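Local coordinates for cytokinesis protein 2 (Saccharomyces cerevisiae, PDB 4WPE) that mediates the cytoskeletal rearrangements required for cytokinesis, forming rings that coincide with the septins and later with the medial actin ring, here represented by its F-BAR domain, at residues Ile227-Leu230 against Gln231-Gln235. Sequence-based numbering, arbitrary orientation.
Sequences ISFL and QSKLQ
Lys233 lays its aliphatic chain across one face of the Phe229 ring, one helical turn earlier, in a CH-pi contact with Lys233 CG 4.1 Å from the ring centroid and 28° off its normal. Further out, Lys233 CE packs on Phe229 CZ at 3.7 Å. One torsion makes this possible: Phe229 CG lies opposite the backbone N (chi1 -177°), and the ring leans toward the C-terminal end. The lysine ammonium bonds to Gln236, while Phe229 stacks on Phe114 and both side chains touch Thr111 of helix 76-162.

On the opposite side of the helix, methyl CG2 of Ile227 meets Gln231 OE1 at 4.1 Å, a loose contact. Gln231 NE2 donates to the carbonyls of Leu259 and Phe262 of the second subunit.

Among the polar contacts, Phe229 O is gripped twice from the same face of its carbonyl plane, by Lys233 N at 2.9 Å and by Ser232 OG at 3.0 Å. The serine hydroxyl bonds back to the turn before it because chi1 (74°) sets OG between N and C. Gln231 N to Ile227 O (2.8 Å) and Ser232 N to Ser228 O (2.9 Å) continue the helical backbone bonding, whereas Leu234 N to Leu230 O is weak.

Leu230 touches Cys37 and Leu234 touches Phe44, both of helix 37-71, while Leu234 also packs on Leu259 of the second subunit. These are successive alpha-helical turns within helix 170-259, tied by i to i+4 backbone bonds, the last one weak, and placed where the long helices of the F-BAR dimer pack together.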
loop_
_atom_site.group_PDB
_atom_site.type_symbol
_atom_site.label_atom_id
_atom_site.label_comp_id
_atom_site.label_asym_id
_atom_site.label_seq_id
_atom_site.Cartn_x
_atom_site.Cartn_y
_atom_site.Cartn_z
ATOM N N ILE A 227 23.326 -17.245 -7.092
ATOM C CA ILE A 227 22.548 -16.630 -8.163
ATOM C C ILE A 227 21.160 -17.256 -8.271
ATOM O O ILE A 227 20.154 -16.553 -8.253
ATOM C CB ILE A 227 23.251 -16.758 -9.528
ATOM C CG1 ILE A 227 24.647 -16.130 -9.486
ATOM C CG2 ILE A 227 22.412 -16.106 -10.617
ATOM C CD1 ILE A 227 24.643 -14.657 -9.168
ATOM N N SER A 228 21.117 -18.580 -8.375
ATOM C CA SER A 228 19.867 -19.304 -8.583
ATOM C C SER A 228 18.880 -19.113 -7.436
ATOM O O SER A 228 17.678 -18.956 -7.662
ATOM C CB SER A 228 20.150 -20.796 -8.778
ATOM O OG SER A 228 20.833 -21.027 -9.997
ATOM N N PHE A 229 19.389 -19.131 -6.208
ATOM C CA PHE A 229 18.549 -18.951 -5.028
ATOM C C PHE A 229 17.904 -17.565 -5.034
ATOM O O PHE A 229 16.699 -17.436 -4.824
ATOM C CB PHE A 229 19.366 -19.161 -3.749
ATOM C CG PHE A 229 18.558 -19.069 -2.484
ATOM C CD1 PHE A 229 17.968 -20.197 -1.938
ATOM C CD2 PHE A 229 18.399 -17.855 -1.833
ATOM C CE1 PHE A 229 17.228 -20.114 -0.771
ATOM C CE2 PHE A 229 17.660 -17.765 -0.668
ATOM C CZ PHE A 229 17.074 -18.897 -0.136
ATOM N N LEU A 230 18.710 -16.535 -5.279
ATOM C CA LEU A 230 18.202 -15.165 -5.364
ATOM C C LEU A 230 17.272 -15.014 -6.558
ATOM O O LEU A 230 16.291 -14.277 -6.503
ATOM C CB LEU A 230 19.349 -14.160 -5.471
ATOM C CG LEU A 230 20.273 -14.001 -4.261
ATOM C CD1 LEU A 230 21.308 -12.917 -4.520
ATOM C CD2 LEU A 230 19.472 -13.685 -3.009
ATOM N N GLN A 231 17.583 -15.724 -7.634
ATOM C CA GLN A 231 16.760 -15.689 -8.837
ATOM C C GLN A 231 15.361 -16.241 -8.559
ATOM O O GLN A 231 14.367 -15.653 -8.979
ATOM C CB GLN A 231 17.436 -16.476 -9.961
ATOM C CG GLN A 231 16.873 -16.212 -11.345
ATOM C CD GLN A 231 17.720 -16.839 -12.436
ATOM O OE1 GLN A 231 18.799 -17.368 -12.170
ATOM N NE2 GLN A 231 17.234 -16.784 -13.671
ATOM N N SER A 232 15.285 -17.359 -7.842
ATOM C CA SER A 232 13.995 -17.974 -7.528
ATOM C C SER A 232 13.237 -17.174 -6.475
ATOM O O SER A 232 12.012 -17.068 -6.529
ATOM C CB SER A 232 14.179 -19.414 -7.042
ATOM O OG SER A 232 14.686 -19.444 -5.718
ATOM N N LYS A 233 13.972 -16.618 -5.516
ATOM C CA LYS A 233 13.363 -15.835 -4.446
ATOM C C LYS A 233 12.748 -14.541 -4.974
ATOM O O LYS A 233 11.805 -14.013 -4.390
ATOM C CB LYS A 233 14.391 -15.520 -3.358
ATOM C CG LYS A 233 14.620 -16.660 -2.387
ATOM C CD LYS A 233 13.319 -17.379 -2.074
ATOM C CE LYS A 233 13.554 -18.562 -1.157
ATOM N NZ LYS A 233 12.303 -19.334 -0.921
ATOM N N LEU A 234 13.278 -14.035 -6.080
ATOM C CA LEU A 234 12.768 -12.799 -6.656
ATOM C C LEU A 234 11.509 -13.028 -7.490
ATOM O O LEU A 234 10.717 -12.103 -7.681
ATOM C CB LEU A 234 13.846 -12.116 -7.500
ATOM C CG LEU A 234 14.877 -11.329 -6.683
ATOM C CD1 LEU A 234 15.947 -10.715 -7.576
ATOM C CD2 LEU A 234 14.187 -10.254 -5.856
ATOM N N GLN A 235 11.313 -14.246 -7.989
ATOM C CA GLN A 235 10.062 -14.545 -8.680
ATOM C C GLN A 235 8.991 -14.768 -7.622
ATOM O O GLN A 235 7.895 -14.222 -7.718
ATOM C CB GLN A 235 10.193 -15.765 -9.603
ATOM C CG GLN A 235 9.579 -15.603 -11.017
ATOM C CD GLN A 235 8.054 -15.431 -11.066
ATOM O OE1 GLN A 235 7.401 -15.186 -10.060
ATOM N NE2 GLN A 235 7.489 -15.564 -12.262
#